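Local coordinates for light harvesting complex 1 Protein W (Rhodopseudomonas palustris, PDB 6Z5S), which sits in the light-harvesting complex 1 ring beside bacteriochlorophyll a and spirilloxanthin, and probably forms the gap through which quinones pass, at residues 15-26 and 85-96. Residues are numbered along the deposited sequence; the frame is centred on the assembly and turned at random.
Sequences TAVVARVLAASA and GPVVFWFFRRQR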
ATOM      1  N   THR A  15      -7.655  43.332 -30.549  1.00 84.13           N
ATOM      2  CA  THR A  15      -7.393  41.917 -30.754  1.00 84.13           C
ATOM      3  C   THR A  15      -8.648  41.191 -31.195  1.00 84.13           C
ATOM      4  O   THR A  15      -8.596  40.341 -32.086  1.00 84.13           O
ATOM      5  CB  THR A  15      -6.847  41.302 -29.473  1.00 84.13           C
ATOM      6  OG1 THR A  15      -5.804  42.140 -28.969  1.00 84.13           O
ATOM      7  CG2 THR A  15      -6.306  39.911 -29.741  1.00 84.13           C
ATOM      8  N   ALA A  16      -9.785  41.506 -30.577  1.00 84.90           N
ATOM      9  CA  ALA A  16     -11.045  40.937 -31.035  1.00 84.90           C
ATOM     10  C   ALA A  16     -11.305  41.296 -32.489  1.00 84.90           C
ATOM     11  O   ALA A  16     -11.769  40.462 -33.270  1.00 84.90           O
ATOM     12  CB  ALA A  16     -12.191  41.416 -30.150  1.00 84.90           C
ATOM     13  N   VAL A  17     -10.981  42.529 -32.876  1.00 85.09           N
ATOM     14  CA  VAL A  17     -11.225  42.969 -34.246  1.00 85.09           C
ATOM     15  C   VAL A  17     -10.366  42.179 -35.222  1.00 85.09           C
ATOM     16  O   VAL A  17     -10.861  41.658 -36.228  1.00 85.09           O
ATOM     17  CB  VAL A  17     -10.980  44.481 -34.377  1.00 85.09           C
ATOM     18  CG1 VAL A  17     -10.787  44.861 -35.835  1.00 85.09           C
ATOM     19  CG2 VAL A  17     -12.138  45.244 -33.778  1.00 85.09           C
ATOM     20  N   VAL A  18      -9.064  42.082 -34.946  1.00 85.06           N
ATOM     21  CA  VAL A  18      -8.188  41.384 -35.883  1.00 85.06           C
ATOM     22  C   VAL A  18      -8.489  39.889 -35.900  1.00 85.06           C
ATOM     23  O   VAL A  18      -8.410  39.246 -36.956  1.00 85.06           O
ATOM     24  CB  VAL A  18      -6.709  41.663 -35.565  1.00 85.06           C
ATOM     25  CG1 VAL A  18      -6.401  43.135 -35.744  1.00 85.06           C
ATOM     26  CG2 VAL A  18      -6.372  41.218 -34.161  1.00 85.06           C
ATOM     27  N   ALA A  19      -8.861  39.314 -34.756  1.00 85.93           N
ATOM     28  CA  ALA A  19      -9.216  37.904 -34.726  1.00 85.93           C
ATOM     29  C   ALA A  19     -10.491  37.645 -35.511  1.00 85.93           C
ATOM     30  O   ALA A  19     -10.581  36.656 -36.241  1.00 85.93           O
ATOM     31  CB  ALA A  19      -9.361  37.425 -33.285  1.00 85.93           C
ATOM     32  N   ARG A  20     -11.479  38.535 -35.398  1.00 86.98           N
ATOM     33  CA  ARG A  20     -12.685  38.408 -36.206  1.00 86.98           C
ATOM     34  C   ARG A  20     -12.371  38.552 -37.688  1.00 86.98           C
ATOM     35  O   ARG A  20     -12.908  37.813 -38.522  1.00 86.98           O
ATOM     36  CB  ARG A  20     -13.711  39.454 -35.771  1.00 86.98           C
ATOM     37  CG  ARG A  20     -15.035  39.405 -36.514  1.00 86.98           C
ATOM     38  CD  ARG A  20     -15.957  38.365 -35.913  1.00 86.98           C
ATOM     39  NE  ARG A  20     -15.543  37.017 -36.279  1.00 86.98           N
ATOM     40  CZ  ARG A  20     -16.133  35.912 -35.845  1.00 86.98           C
ATOM     41  NH1 ARG A  20     -17.173  35.996 -35.029  1.00 86.98           N
ATOM     42  NH2 ARG A  20     -15.684  34.726 -36.238  1.00 86.98           N
ATOM     43  N   VAL A  21     -11.492  39.494 -38.032  1.00 82.95           N
ATOM     44  CA  VAL A  21     -11.126  39.702 -39.430  1.00 82.95           C
ATOM     45  C   VAL A  21     -10.526  38.431 -40.011  1.00 82.95           C
ATOM     46  O   VAL A  21     -11.011  37.893 -41.011  1.00 82.95           O
ATOM     47  CB  VAL A  21     -10.159  40.889 -39.563  1.00 82.95           C
ATOM     48  CG1 VAL A  21      -9.423  40.818 -40.882  1.00 82.95           C
ATOM     49  CG2 VAL A  21     -10.911  42.196 -39.451  1.00 82.95           C
ATOM     50  N   LEU A  22      -9.465  37.923 -39.383  1.00 85.66           N
ATOM     51  CA  LEU A  22      -8.826  36.732 -39.927  1.00 85.66           C
ATOM     52  C   LEU A  22      -9.648  35.470 -39.712  1.00 85.66           C
ATOM     53  O   LEU A  22      -9.367  34.456 -40.356  1.00 85.66           O
ATOM     54  CB  LEU A  22      -7.417  36.566 -39.352  1.00 85.66           C
ATOM     55  CG  LEU A  22      -7.175  36.471 -37.847  1.00 85.66           C
ATOM     56  CD1 LEU A  22      -7.372  35.060 -37.352  1.00 85.66           C
ATOM     57  CD2 LEU A  22      -5.773  36.963 -37.514  1.00 85.66           C
ATOM     58  N   ALA A  23     -10.657  35.502 -38.841  1.00 86.17           N
ATOM     59  CA  ALA A  23     -11.583  34.385 -38.745  1.00 86.17           C
ATOM     60  C   ALA A  23     -12.542  34.373 -39.921  1.00 86.17           C
ATOM     61  O   ALA A  23     -12.924  33.305 -40.406  1.00 86.17           O
ATOM     62  CB  ALA A  23     -12.352  34.457 -37.430  1.00 86.17           C
ATOM     63  N   ALA A  24     -12.949  35.551 -40.389  1.00 85.14           N
ATOM     64  CA  ALA A  24     -13.757  35.604 -41.599  1.00 85.14           C
ATOM     65  C   ALA A  24     -12.907  35.358 -42.837  1.00 85.14           C
ATOM     66  O   ALA A  24     -13.338  34.671 -43.768  1.00 85.14           O
ATOM     67  CB  ALA A  24     -14.472  36.951 -41.695  1.00 85.14           C
ATOM     68  N   SER A  25     -11.693  35.896 -42.858  1.00 83.10           N
ATOM     69  CA  SER A  25     -10.852  35.830 -44.044  1.00 83.10           C
ATOM     70  C   SER A  25     -10.055  34.537 -44.153  1.00 83.10           C
ATOM     71  O   SER A  25      -9.285  34.391 -45.107  1.00 83.10           O
ATOM     72  CB  SER A  25      -9.895  37.019 -44.070  1.00 83.10           C
ATOM     73  OG  SER A  25      -8.814  36.771 -44.948  1.00 83.10           O
ATOM     74  N   ALA A  26     -10.206  33.604 -43.212  1.00 84.82           N
ATOM     75  CA  ALA A  26      -9.532  32.315 -43.311  1.00 84.82           C
ATOM     76  C   ALA A  26     -10.041  31.579 -44.543  1.00 84.82           C
ATOM     77  O   ALA A  26     -11.179  31.094 -44.548  1.00 84.82           O
ATOM     78  CB  ALA A  26      -9.763  31.479 -42.052  1.00 84.82           C
ATOM     79  N   GLY A  85      -7.085  36.498 -27.963  1.00 82.20           N
ATOM     80  CA  GLY A  85      -6.969  36.282 -29.386  1.00 82.20           C
ATOM     81  C   GLY A  85      -7.640  35.001 -29.848  1.00 82.20           C
ATOM     82  O   GLY A  85      -8.595  35.023 -30.633  1.00 82.20           O
ATOM     83  N   PRO A  86      -7.147  33.855 -29.368  1.00 84.16           N
ATOM     84  CA  PRO A  86      -7.682  32.574 -29.856  1.00 84.16           C
ATOM     85  C   PRO A  86      -9.160  32.368 -29.585  1.00 84.16           C
ATOM     86  O   PRO A  86      -9.850  31.786 -30.428  1.00 84.16           O
ATOM     87  CB  PRO A  86      -6.826  31.540 -29.115  1.00 84.16           C
ATOM     88  CG  PRO A  86      -5.574  32.252 -28.798  1.00 84.16           C
ATOM     89  CD  PRO A  86      -5.965  33.660 -28.512  1.00 84.16           C
ATOM     90  N   VAL A  87      -9.679  32.817 -28.441  1.00 83.42           N
ATOM     91  CA  VAL A  87     -11.087  32.555 -28.158  1.00 83.42           C
ATOM     92  C   VAL A  87     -11.983  33.404 -29.050  1.00 83.42           C
ATOM     93  O   VAL A  87     -13.058  32.956 -29.463  1.00 83.42           O
ATOM     94  CB  VAL A  87     -11.397  32.765 -26.665  1.00 83.42           C
ATOM     95  CG1 VAL A  87     -10.357  32.061 -25.819  1.00 83.42           C
ATOM     96  CG2 VAL A  87     -11.467  34.234 -26.315  1.00 83.42           C
ATOM     97  N   VAL A  88     -11.561  34.624 -29.380  1.00 85.15           N
ATOM     98  CA  VAL A  88     -12.328  35.417 -30.330  1.00 85.15           C
ATOM     99  C   VAL A  88     -12.234  34.805 -31.717  1.00 85.15           C
ATOM    100  O   VAL A  88     -13.222  34.764 -32.459  1.00 85.15           O
ATOM    101  CB  VAL A  88     -11.857  36.880 -30.320  1.00 85.15           C
ATOM    102  CG1 VAL A  88     -12.438  37.626 -31.501  1.00 85.15           C
ATOM    103  CG2 VAL A  88     -12.268  37.553 -29.031  1.00 85.15           C
ATOM    104  N   PHE A  89     -11.055  34.301 -32.089  1.00 88.35           N
ATOM    105  CA  PHE A  89     -10.931  33.669 -33.396  1.00 88.35           C
ATOM    106  C   PHE A  89     -11.786  32.415 -33.496  1.00 88.35           C
ATOM    107  O   PHE A  89     -12.312  32.112 -34.572  1.00 88.35           O
ATOM    108  CB  PHE A  89      -9.480  33.317 -33.700  1.00 88.35           C
ATOM    109  CG  PHE A  89      -9.338  32.283 -34.773  1.00 88.35           C
ATOM    110  CD1 PHE A  89      -9.441  32.635 -36.098  1.00 88.35           C
ATOM    111  CD2 PHE A  89      -9.137  30.953 -34.456  1.00 88.35           C
ATOM    112  CE1 PHE A  89      -9.329  31.695 -37.086  1.00 88.35           C
ATOM    113  CE2 PHE A  89      -9.027  30.006 -35.445  1.00 88.35           C
ATOM    114  CZ  PHE A  89      -9.122  30.378 -36.761  1.00 88.35           C
ATOM    115  N   TRP A  90     -11.941  31.684 -32.389  1.00 94.15           N
ATOM    116  CA  TRP A  90     -12.660  30.415 -32.402  1.00 94.15           C
ATOM    117  C   TRP A  90     -14.035  30.526 -33.034  1.00 94.15           C
ATOM    118  O   TRP A  90     -14.596  29.519 -33.485  1.00 94.15           O
ATOM    119  CB  TRP A  90     -12.785  29.883 -30.977  1.00 94.15           C
ATOM    120  CG  TRP A  90     -13.280  28.480 -30.899  1.00 94.15           C
ATOM    121  CD1 TRP A  90     -14.250  28.007 -30.069  1.00 94.15           C
ATOM    122  CD2 TRP A  90     -12.830  27.358 -31.672  1.00 94.15           C
ATOM    123  NE1 TRP A  90     -14.436  26.664 -30.277  1.00 94.15           N
ATOM    124  CE2 TRP A  90     -13.576  26.242 -31.255  1.00 94.15           C
ATOM    125  CE3 TRP A  90     -11.869  27.191 -32.675  1.00 94.15           C
ATOM    126  CZ2 TRP A  90     -13.394  24.976 -31.807  1.00 94.15           C
ATOM    127  CZ3 TRP A  90     -11.691  25.936 -33.221  1.00 94.15           C
ATOM    128  CH2 TRP A  90     -12.449  24.844 -32.787  1.00 94.15           C
ATOM    129  N   PHE A  91     -14.586  31.732 -33.102  1.00 93.01           N
ATOM    130  CA  PHE A  91     -15.832  31.924 -33.820  1.00 93.01           C
ATOM    131  C   PHE A  91     -15.694  31.643 -35.312  1.00 93.01           C
ATOM    132  O   PHE A  91     -16.714  31.486 -35.984  1.00 93.01           O
ATOM    133  CB  PHE A  91     -16.341  33.333 -33.565  1.00 93.01           C
ATOM    134  CG  PHE A  91     -16.930  33.517 -32.205  1.00 93.01           C
ATOM    135  CD1 PHE A  91     -16.936  32.475 -31.295  1.00 93.01           C
ATOM    136  CD2 PHE A  91     -17.490  34.724 -31.835  1.00 93.01           C
ATOM    137  CE1 PHE A  91     -17.481  32.636 -30.042  1.00 93.01           C
ATOM    138  CE2 PHE A  91     -18.039  34.890 -30.582  1.00 93.01           C
ATOM    139  CZ  PHE A  91     -18.034  33.845 -29.684  1.00 93.01           C
ATOM    140  N   PHE A  92     -14.471  31.552 -35.838  1.00 95.54           N
ATOM    141  CA  PHE A  92     -14.280  31.051 -37.197  1.00 95.54           C
ATOM    142  C   PHE A  92     -14.880  29.662 -37.348  1.00 95.54           C
ATOM    143  O   PHE A  92     -15.810  29.451 -38.134  1.00 95.54           O
ATOM    144  CB  PHE A  92     -12.793  31.018 -37.549  1.00 95.54           C
ATOM    145  CG  PHE A  92     -12.455  30.074 -38.672  1.00 95.54           C
ATOM    146  CD1 PHE A  92     -12.749  30.402 -39.978  1.00 95.54           C
ATOM    147  CD2 PHE A  92     -11.843  28.863 -38.423  1.00 95.54           C
ATOM    148  CE1 PHE A  92     -12.440  29.546 -41.007  1.00 95.54           C
ATOM    149  CE2 PHE A  92     -11.538  28.002 -39.457  1.00 95.54           C
ATOM    150  CZ  PHE A  92     -11.833  28.347 -40.747  1.00 95.54           C
ATOM    151  N   ARG A  93     -14.346  28.692 -36.605  1.00 99.01           N
ATOM    152  CA  ARG A  93     -14.916  27.354 -36.640  1.00 99.01           C
ATOM    153  C   ARG A  93     -16.339  27.354 -36.102  1.00 99.01           C
ATOM    154  O   ARG A  93     -17.166  26.545 -36.535  1.00 99.01           O
ATOM    155  CB  ARG A  93     -14.024  26.382 -35.859  1.00 99.01           C
ATOM    156  CG  ARG A  93     -14.566  24.961 -35.720  1.00 99.01           C
ATOM    157  CD  ARG A  93     -14.638  24.223 -37.054  1.00 99.01           C
ATOM    158  NE  ARG A  93     -13.322  23.959 -37.633  1.00 99.01           N
ATOM    159  CZ  ARG A  93     -13.133  23.441 -38.842  1.00 99.01           C
ATOM    160  NH1 ARG A  93     -11.906  23.235 -39.296  1.00 99.01           N
ATOM    161  NH2 ARG A  93     -14.174  23.124 -39.599  1.00 99.01           N
ATOM    162  N   ARG A  94     -16.655  28.273 -35.189  1.00 99.06           N
ATOM    163  CA  ARG A  94     -18.030  28.393 -34.722  1.00 99.06           C
ATOM    164  C   ARG A  94     -18.964  28.980 -35.773  1.00 99.06           C
ATOM    165  O   ARG A  94     -20.166  29.086 -35.514  1.00 99.06           O
ATOM    166  CB  ARG A  94     -18.078  29.239 -33.453  1.00 99.06           C
ATOM    167  CG  ARG A  94     -17.553  28.521 -32.227  1.00 99.06           C
ATOM    168  CD  ARG A  94     -18.506  27.433 -31.778  1.00 99.06           C
ATOM    169  NE  ARG A  94     -17.800  26.350 -31.102  1.00 99.06           N
ATOM    170  CZ  ARG A  94     -18.392  25.409 -30.375  1.00 99.06           C
ATOM    171  NH1 ARG A  94     -19.708  25.419 -30.218  1.00 99.06           N
ATOM    172  NH2 ARG A  94     -17.666  24.461 -29.800  1.00 99.06           N
ATOM    173  N   GLN A  95     -18.446  29.377 -36.934  1.00101.03           N
ATOM    174  CA  GLN A  95     -19.276  29.736 -38.074  1.00101.03           C
ATOM    175  C   GLN A  95     -19.628  28.546 -38.951  1.00101.03           C
ATOM    176  O   GLN A  95     -20.719  28.522 -39.529  1.00101.03           O
ATOM    177  CB  GLN A  95     -18.571  30.780 -38.950  1.00101.03           C
ATOM    178  CG  GLN A  95     -18.437  32.147 -38.329  1.00101.03           C
ATOM    179  CD  GLN A  95     -19.775  32.802 -38.085  1.00101.03           C
ATOM    180  OE1 GLN A  95     -20.232  32.907 -36.947  1.00101.03           O
ATOM    181  NE2 GLN A  95     -20.410  33.256 -39.157  1.00101.03           N
ATOM    182  N   ARG A  96     -18.732  27.573 -39.072  1.00101.86           N
ATOM    183  CA  ARG A  96     -18.843  26.534 -40.089  1.00101.86           C
ATOM    184  C   ARG A  96     -18.542  25.152 -39.519  1.00101.86           C
ATOM    185  O   ARG A  96     -19.210  24.173 -39.850  1.00101.86           O
ATOM    186  CB  ARG A  96     -17.895  26.846 -41.249  1.00101.86           C
ATOM    187  CG  ARG A  96     -17.777  28.335 -41.534  1.00101.86           C
ATOM    188  CD  ARG A  96     -16.447  28.717 -42.143  1.00101.86           C
ATOM    189  NE  ARG A  96     -16.241  30.157 -42.060  1.00101.86           N
ATOM    190  CZ  ARG A  96     -15.269  30.808 -42.682  1.00101.86           C
ATOM    191  NH1 ARG A  96     -14.409  30.148 -43.440  1.00101.86           N
ATOM    192  NH2 ARG A  96     -15.158  32.121 -42.549  1.00101.86           N
TER
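Val88 points at helix 10-24 and sits across Ala16 and Ala19. Its CG1, anti to the backbone N (chi1 168°), lies 3.6 Å from Ala19 CB, while CG2 faces Ala16 CB. Thr15 CG2 lies on the bare backbone of Gly85, 3.7 Å from its CA; the Thr15 hydroxyl bonds to the Ala11 carbonyl. Phe89 CD1 meets Leu22 CD1 at 3.4 Å, the two side chains crossing at about a right angle. Ala23 CB lies 3.7 Å from Phe89 CD1. Ala23 CB also packs on Phe92 CB at 3.5 Å, and Ala26 CB meets the Phe92 ring at CE1. Arg20 starts away but bends at chi2 and chi3. Its guanidinium reaches Phe91 CB, its plane 35° from the Phe91 ring, with NH1 at the ring edge. Arg96 rests a guanidinium face, offset toward its rim, on Phe92 CE1 of its own segment. Its NH2 gives a weak hydrogen bond to Ala24 O (3.4 Å). Past helix 85-89, these C-terminal residues follow the end of helix 10-24. Before that, the helix axes cross at -44°, 8.2 Å apart: close alanine- and glycine-lined packing of the first and last helices in a small three-helix membrane protein.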